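Local coordinates for protein ICChI, a glycosylated chitinase (Ipomoea carnea, PDB 6IDN) that probably hydrolyses chitin and the related glycan of bacterial cell walls, as a glycosylated plant chitinase of glycoside hydrolase family 18 with lysozyme activity, at residues D132-D135 and T136-E139; E161-Y165 and Y166-A170. All coordinates share one frame; numbering follows the deposited sequence.

Contact 1 of 2, residues D132-D135 and T136-E139; sequences DYYD and TLAE
Asp135 and Thr136 meet at the first turn of the helix 134-148. The carboxylate of Asp135 folds back beside its own backbone. Its CG sits between the backbone N and the carbonyl carbon (chi1 50°), which brings Asp135 OD1 to 2.9 Å from Thr136 N. That hydrogen bond is weak, because the N-H points well off the line to OD1. Asp135 OD1 also lies 3.6 Å from Thr136 OG1. Thr136 holds its hydroxyl beside its backbone N and turns CG2 the other way. Its side chain also touches Arg90 and Ala93 of the helix 90-103.

The main chain supplies the stronger bonds. Tyr133 stands at the N-cap position, and Tyr133 O accepts Leu137 N at 2.9 Å. Tyr134 O takes Ala138 N at 3.0 Å, and Asp135 O takes Glu139 N at 3.0 Å. Glu139 CG also packs against Asp135 O, at 3.3 Å. The carboxylates of Asp135 and Glu139 do not touch, but both lie along the same flank of the helix. Their like charges probably disfavour a closer approach.

On the inner flank Tyr134 and Leu137 run side by side. Leu137 CD2 comes to the edge of the tyrosine ring, near its plane, 4.1 Å from Tyr134 CD1. Both side chains also pack on Phe124 of strand 121-126.

With an alanine at Asp135 the carboxylate is gone, and Thr136 N would probably be left without its weak side-chain acceptor near the start of the helix. A carboxylate there is likely to be steadied by the helix dipole. This is the N-terminal turn of an alpha-helix, within the beta-alpha-beta unit of strand 121-126, helix 134-148 and strand 153-156 in the TIM barrel.

Contact 2 of 2, residues E161-Y165 and Y166-A170; sequences EFPDY and YLREA. With NAG (2-acetamido-2-deoxy-beta-D-glucopyranose), chain C.
The backbone of Asp164 and Arg168 makes a tight turn into the helix 168-171, with Asp164 O accepting Arg168 N at 2.8 Å and Leu167 N at 3.4 Å, both weakly. The side chain of Asp164 reinforces this turn. With CG anti to the backbone N (chi1 -177°), Asp164 OD2 reaches Leu167 N at 2.9 Å and bonds it through its anti lone pair. The other oxygen, OD1, is held by Ala159 N, so both carboxylate oxygens of this buried residue have partners.

Tyr165 and Tyr166 form a T-shaped pair. The CD2-CE2 edge of Tyr165 points at one face of Tyr166, and the planes stand at 76°. Tyr165 CD2 lies over the centre of the Tyr166 ring, 3.3 Å above its plane. Tyr165 has a second conformer, so this stack describes one of two states. A water links Tyr165 O to Glu169 N.

Arg168 runs alongside Pro163, which follows a cis peptide bond. Pro163 CG covers one face of the guanidinium, 3.4 Å from Arg168 CZ. The arginine chain bends at chi3 (-70°), and its NE and NH2 both donate to the acetamide oxygen O7 of the NAG. Arg168 NH2 lies 3.0 Å from NAG O7. Phe162 adds an apolar contact, Phe162 CZ lying 3.8 Å from NAG C8.

The polar edge of the guanidinium thus grips the sugar amide while its flat face rests on proline. Two donors on one oxygen probably limit the rotation of the acetamide and hold this glycan close to the protein surface.

Contact 1 is the more buried of the two. It spans the N-cap residue and first turn of helix 134-148, and its inner side chains face strand 121-126 and helix 90-103. Contact 2 comes later in the chain, in the loop after strand 153-156 and the short helix it leads into, and reaches the surface at the glycan. The two still touch: Asp135 CB packs 3.6 Å from Glu169 O, and Ala170 lies against Tyr134. Tyr134 and Leu167 share Phe124 and Ile126 of strand 121-126. Main-chain helix bonds dominate contact 1, whereas contact 2 relies more on a buried carboxylate, an aromatic pair and an arginine bound to sugar.

Contact 1 of 2, residues D132-D135 and T136-E139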
ATOM      1  N   ASP A 132      -3.593   3.025  17.845  1.00 18.79           N
ATOM      2  CA  ASP A 132      -2.908   2.125  18.767  1.00 18.03           C
ATOM      3  C   ASP A 132      -2.743   0.715  18.204  1.00 18.58           C
ATOM      4  O   ASP A 132      -3.617   0.181  17.510  1.00 17.72           O
ATOM      5  CB  ASP A 132      -3.668   2.042  20.102  1.00 22.52           C
ATOM      6  CG  ASP A 132      -3.479   3.266  20.967  1.00 32.97           C
ATOM      7  OD1 ASP A 132      -2.570   4.070  20.662  1.00 52.01           O
ATOM      8  OD2 ASP A 132      -4.225   3.419  21.967  1.00 42.43           O
ATOM      9  N   TYR A 133      -1.610   0.100  18.549  1.00 19.18           N
ATOM     10  CA  TYR A 133      -1.290  -1.330  18.368  1.00 17.97           C
ATOM     11  C   TYR A 133      -0.953  -1.729  16.936  1.00 16.87           C
ATOM     12  O   TYR A 133      -0.745  -2.927  16.686  1.00 17.47           O
ATOM     13  CB  TYR A 133      -2.409  -2.238  18.898  1.00 17.75           C
ATOM     14  CG  TYR A 133      -2.796  -1.890  20.308  1.00 19.99           C
ATOM     15  CD1 TYR A 133      -1.891  -2.040  21.348  1.00 20.83           C
ATOM     16  CD2 TYR A 133      -4.052  -1.398  20.593  1.00 19.09           C
ATOM     17  CE1 TYR A 133      -2.227  -1.701  22.630  1.00 22.94           C
ATOM     18  CE2 TYR A 133      -4.399  -1.050  21.867  1.00 21.16           C
ATOM     19  CZ  TYR A 133      -3.493  -1.216  22.893  1.00 25.65           C
ATOM     20  OH  TYR A 133      -3.848  -0.867  24.184  1.00 29.70           O
ATOM     21  N   TYR A 134      -0.841  -0.789  15.992  1.00 14.59           N
ATOM     22  CA  TYR A 134      -0.360  -1.164  14.663  1.00 14.49           C
ATOM     23  C   TYR A 134       1.115  -1.550  14.696  1.00 14.38           C
ATOM     24  O   TYR A 134       1.568  -2.345  13.850  1.00 16.23           O
ATOM     25  CB  TYR A 134      -0.618  -0.016  13.677  1.00 14.33           C
ATOM     26  CG  TYR A 134      -2.086   0.077  13.328  1.00 13.58           C
ATOM     27  CD1 TYR A 134      -2.690  -0.918  12.579  1.00 15.84           C
ATOM     28  CD2 TYR A 134      -2.866   1.141  13.769  1.00 15.60           C
ATOM     29  CE1 TYR A 134      -4.043  -0.861  12.268  1.00 15.88           C
ATOM     30  CE2 TYR A 134      -4.225   1.200  13.466  1.00 16.29           C
ATOM     31  CZ  TYR A 134      -4.802   0.206  12.713  1.00 17.03           C
ATOM     32  OH  TYR A 134      -6.142   0.267  12.413  1.00 18.63           O
ATOM     33  N   ASP A 135       1.880  -1.010  15.653  1.00 15.02           N
ATOM     34  CA  ASP A 135       3.236  -1.511  15.864  1.00 15.23           C
ATOM     35  C   ASP A 135       3.221  -2.989  16.243  1.00 14.99           C
ATOM     36  O   ASP A 135       4.021  -3.782  15.725  1.00 15.28           O
ATOM     37  CB  ASP A 135       3.986  -0.676  16.923  1.00 16.17           C
ATOM     38  CG  ASP A 135       3.221  -0.458  18.236  1.00 19.38           C
ATOM     39  OD1 ASP A 135       2.010  -0.732  18.347  1.00 18.22           O
ATOM     40  OD2 ASP A 135       3.875   0.050  19.190  1.00 21.09           O
ATOM     41  N   THR A 136       2.315  -3.380  17.141  1.00 15.23           N
ATOM     42  CA  THR A 136       2.200  -4.779  17.547  1.00 13.01           C
ATOM     43  C   THR A 136       1.733  -5.651  16.381  1.00 14.17           C
ATOM     44  O   THR A 136       2.254  -6.754  16.175  1.00 14.95           O
ATOM     45  CB  THR A 136       1.247  -4.883  18.751  1.00 12.86           C
ATOM     46  OG1 THR A 136       1.708  -4.007  19.803  1.00 24.22           O
ATOM     47  CG2 THR A 136       1.166  -6.305  19.291  1.00 14.70           C
ATOM     48  N   LEU A 137       0.787  -5.153  15.571  1.00 13.24           N
ATOM     49  CA  LEU A 137       0.346  -5.916  14.402  1.00 13.86           C
ATOM     50  C   LEU A 137       1.514  -6.187  13.458  1.00 15.09           C
ATOM     51  O   LEU A 137       1.683  -7.318  12.982  1.00 14.11           O
ATOM     52  CB  LEU A 137      -0.798  -5.179  13.676  1.00 13.56           C
ATOM     53  CG  LEU A 137      -1.331  -5.804  12.379  1.00 15.68           C
ATOM     54  CD1 LEU A 137      -1.816  -7.244  12.634  1.00 15.23           C
ATOM     55  CD2 LEU A 137      -2.432  -4.947  11.779  1.00 14.21           C
ATOM     56  N   ALA A 138       2.346  -5.168  13.192  1.00 12.94           N
ATOM     57  CA  ALA A 138       3.502  -5.378  12.323  1.00 13.80           C
ATOM     58  C   ALA A 138       4.457  -6.396  12.929  1.00 13.39           C
ATOM     59  O   ALA A 138       4.991  -7.258  12.217  1.00 15.38           O
ATOM     60  CB  ALA A 138       4.226  -4.055  12.063  1.00 16.84           C
ATOM     61  N   GLU A 139       4.693  -6.298  14.243  1.00 13.63           N
ATOM     62  CA  GLU A 139       5.597  -7.229  14.912  1.00 13.34           C
ATOM     63  C   GLU A 139       5.049  -8.652  14.866  1.00 15.60           C
ATOM     64  O   GLU A 139       5.798  -9.613  14.658  1.00 17.19           O
ATOM     65  CB  GLU A 139       5.816  -6.757  16.360  1.00 13.72           C
ATOM     66  CG  GLU A 139       6.773  -5.524  16.457  1.00 15.87           C
ATOM     67  CD  GLU A 139       6.829  -4.893  17.840  1.00 18.92           C
ATOM     68  OE1 GLU A 139       5.928  -5.161  18.664  1.00 21.71           O
ATOM     69  OE2 GLU A 139       7.790  -4.140  18.125  1.00 20.28           O
TER

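Contact 2 of 2, residues E161-Y165 and Y166-A170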
ATOM      1  N   GLU A 161       2.706  14.686   6.154  1.00 19.10           N
ATOM      2  CA  GLU A 161       3.038  15.535   7.300  1.00 22.78           C
ATOM      3  C   GLU A 161       3.625  14.651   8.394  1.00 22.03           C
ATOM      4  O   GLU A 161       2.943  13.774   8.930  1.00 28.58           O
ATOM      5  CB  GLU A 161       1.816  16.312   7.791  1.00 26.61           C
ATOM      6  CG  GLU A 161       2.162  17.524   8.633  1.00 32.30           C
ATOM      7  CD  GLU A 161       1.024  18.512   8.763  1.00 38.67           C
ATOM      8  OE1 GLU A 161      -0.083  18.252   8.233  1.00 38.70           O
ATOM      9  OE2 GLU A 161       1.240  19.550   9.418  1.00 48.44           O
ATOM     10  N   PHE A 162       4.899  14.854   8.694  1.00 25.41           N
ATOM     11  CA  PHE A 162       5.661  14.016   9.605  1.00 20.36           C
ATOM     12  C   PHE A 162       5.636  14.603  11.013  1.00 22.44           C
ATOM     13  O   PHE A 162       5.805  15.819  11.185  1.00 27.50           O
ATOM     14  CB  PHE A 162       7.110  13.903   9.116  1.00 20.00           C
ATOM     15  CG  PHE A 162       7.974  12.995   9.953  1.00 20.82           C
ATOM     16  CD1 PHE A 162       8.584  13.475  11.103  1.00 23.96           C
ATOM     17  CD2 PHE A 162       8.168  11.674   9.594  1.00 19.28           C
ATOM     18  CE1 PHE A 162       9.382  12.652  11.888  1.00 29.56           C
ATOM     19  CE2 PHE A 162       8.964  10.841  10.362  1.00 19.18           C
ATOM     20  CZ  PHE A 162       9.573  11.334  11.517  1.00 23.22           C
ATOM     21  N   PRO A 163       5.428  13.782  12.055  1.00 23.95           N
ATOM     22  CA  PRO A 163       5.153  12.344  12.011  1.00 26.81           C
ATOM     23  C   PRO A 163       3.675  12.072  11.759  1.00 18.76           C
ATOM     24  O   PRO A 163       2.847  12.914  12.118  1.00 24.44           O
ATOM     25  CB  PRO A 163       5.582  11.872  13.402  1.00 30.01           C
ATOM     26  CG  PRO A 163       5.329  13.051  14.282  1.00 34.75           C
ATOM     27  CD  PRO A 163       5.586  14.279  13.439  1.00 26.84           C
ATOM     28  N   ASP A 164       3.364  10.934  11.133  1.00 18.01           N
ATOM     29  CA  ASP A 164       1.989  10.566  10.826  1.00 18.40           C
ATOM     30  C   ASP A 164       1.305  10.022  12.076  1.00 19.53           C
ATOM     31  O   ASP A 164       1.803   9.087  12.706  1.00 21.13           O
ATOM     32  CB  ASP A 164       1.978   9.516   9.712  1.00 19.60           C
ATOM     33  CG  ASP A 164       0.588   9.147   9.283  1.00 21.51           C
ATOM     34  OD1 ASP A 164       0.044   9.828   8.390  1.00 23.83           O
ATOM     35  OD2 ASP A 164       0.025   8.194   9.855  1.00 19.41           O
ATOM     36  N   TYR A 165       0.160  10.613  12.445  0.54 19.09           N
ATOM     37  CA  TYR A 165      -0.537  10.180  13.656  0.54 19.76           C
ATOM     38  C   TYR A 165      -0.804   8.683  13.636  0.54 19.03           C
ATOM     39  O   TYR A 165      -0.559   7.982  14.625  0.54 19.19           O
ATOM     40  CB  TYR A 165      -1.864  10.928  13.831  0.54 21.61           C
ATOM     41  CG  TYR A 165      -2.840  10.212  14.770  0.54 23.85           C
ATOM     42  CD1 TYR A 165      -2.645  10.212  16.147  0.54 29.63           C
ATOM     43  CD2 TYR A 165      -3.949   9.531  14.278  0.54 21.83           C
ATOM     44  CE1 TYR A 165      -3.527   9.550  17.007  0.54 24.65           C
ATOM     45  CE2 TYR A 165      -4.839   8.870  15.135  0.54 22.70           C
ATOM     46  CZ  TYR A 165      -4.621   8.880  16.495  0.54 24.08           C
ATOM     47  OH  TYR A 165      -5.511   8.227  17.344  0.54 25.10           O
ATOM     48  N   TYR A 166      -1.329   8.176  12.515  1.00 16.98           N
ATOM     49  CA  TYR A 166      -1.824   6.806  12.506  1.00 18.76           C
ATOM     50  C   TYR A 166      -0.698   5.801  12.479  1.00 19.11           C
ATOM     51  O   TYR A 166      -0.818   4.722  13.071  1.00 18.48           O
ATOM     52  CB  TYR A 166      -2.746   6.573  11.311  1.00 20.95           C
ATOM     53  CG  TYR A 166      -3.961   7.451  11.369  1.00 17.09           C
ATOM     54  CD1 TYR A 166      -5.052   7.119  12.160  1.00 19.93           C
ATOM     55  CD2 TYR A 166      -4.002   8.633  10.654  1.00 21.33           C
ATOM     56  CE1 TYR A 166      -6.159   7.960  12.224  1.00 22.48           C
ATOM     57  CE2 TYR A 166      -5.092   9.470  10.712  1.00 20.52           C
ATOM     58  CZ  TYR A 166      -6.170   9.128  11.493  1.00 21.84           C
ATOM     59  OH  TYR A 166      -7.255   9.982  11.526  1.00 31.71           O
ATOM     60  N   LEU A 167       0.398   6.132  11.792  1.00 17.60           N
ATOM     61  CA  LEU A 167       1.416   5.148  11.471  1.00 15.20           C
ATOM     62  C   LEU A 167       2.773   5.424  12.088  1.00 17.87           C
ATOM     63  O   LEU A 167       3.708   4.652  11.839  1.00 17.60           O
ATOM     64  CB  LEU A 167       1.571   5.024   9.947  1.00 14.75           C
ATOM     65  CG  LEU A 167       0.365   4.384   9.275  1.00 17.07           C
ATOM     66  CD1 LEU A 167       0.434   4.567   7.770  1.00 19.20           C
ATOM     67  CD2 LEU A 167       0.322   2.900   9.648  1.00 17.50           C
ATOM     68  N   ARG A 168       2.932   6.484  12.886  1.00 16.79           N
ATOM     69  CA  ARG A 168       4.278   6.775  13.378  1.00 18.24           C
ATOM     70  C   ARG A 168       4.813   5.628  14.224  1.00 17.90           C
ATOM     71  O   ARG A 168       5.977   5.252  14.084  1.00 17.62           O
ATOM     72  CB  ARG A 168       4.313   8.099  14.145  1.00 21.94           C
ATOM     73  CG  ARG A 168       3.582   8.115  15.425  1.00 23.74           C
ATOM     74  CD  ARG A 168       3.544   9.526  16.002  1.00 36.45           C
ATOM     75  NE  ARG A 168       4.855   9.962  16.470  1.00 28.06           N
ATOM     76  CZ  ARG A 168       5.081  11.119  17.084  1.00 34.92           C
ATOM     77  NH1 ARG A 168       4.084  11.982  17.291  1.00 33.09           N
ATOM     78  NH2 ARG A 168       6.310  11.429  17.480  1.00 33.09           N
ATOM     79  N   GLU A 169       3.967   5.012  15.055  1.00 17.31           N
ATOM     80  CA  GLU A 169       4.443   3.931  15.919  1.00 17.28           C
ATOM     81  C   GLU A 169       4.783   2.695  15.105  1.00 17.37           C
ATOM     82  O   GLU A 169       5.786   2.022  15.370  1.00 18.06           O
ATOM     83  CB  GLU A 169       3.397   3.579  16.975  1.00 19.84           C
ATOM     84  CG  GLU A 169       3.210   4.619  18.066  1.00 21.88           C
ATOM     85  CD  GLU A 169       2.177   4.191  19.092  1.00 34.68           C
ATOM     86  OE1 GLU A 169       1.446   3.213  18.828  1.00 27.01           O
ATOM     87  OE2 GLU A 169       2.082   4.822  20.170  1.00 38.91           O
ATOM     88  N   ALA A 170       3.947   2.361  14.127  1.00 14.64           N
ATOM     89  CA  ALA A 170       4.239   1.202  13.296  1.00 13.84           C
ATOM     90  C   ALA A 170       5.543   1.411  12.540  1.00 13.89           C
ATOM     91  O   ALA A 170       6.423   0.536  12.529  1.00 14.65           O
ATOM     92  CB  ALA A 170       3.069   0.952  12.334  1.00 14.85           C
TER
HETATM   93  C1  NAG C   1      10.550   6.489  17.828  1.00 21.15           C
HETATM   94  C2  NAG C   1      10.114   7.943  18.003  1.00 24.51           C
HETATM   95  C3  NAG C   1      11.118   8.698  18.882  1.00 21.94           C
HETATM   96  C4  NAG C   1      11.354   7.935  20.181  1.00 21.10           C
HETATM   97  C5  NAG C   1      11.754   6.495  19.878  1.00 19.99           C
HETATM   98  C6  NAG C   1      11.904   5.634  21.111  1.00 22.95           C
HETATM   99  C7  NAG C   1       8.780   8.986  16.221  1.00 24.01           C
HETATM  100  C8  NAG C   1       8.808   9.623  14.863  1.00 28.33           C
HETATM  101  N2  NAG C   1       9.961   8.586  16.706  1.00 21.37           N
HETATM  102  O3  NAG C   1      10.625  10.004  19.184  1.00 25.70           O
HETATM  103  O4  NAG C   1      12.386   8.563  20.934  1.00 22.85           O
HETATM  104  O5  NAG C   1      10.722   5.886  19.092  1.00 19.88           O
HETATM  105  O6  NAG C   1      12.252   4.298  20.773  1.00 27.52           O
HETATM  106  O7  NAG C   1       7.740   8.865  16.860  1.00 29.07           O
HETATM  107  O   HOH W   1       1.027   5.831  15.651  1.00 21.27           O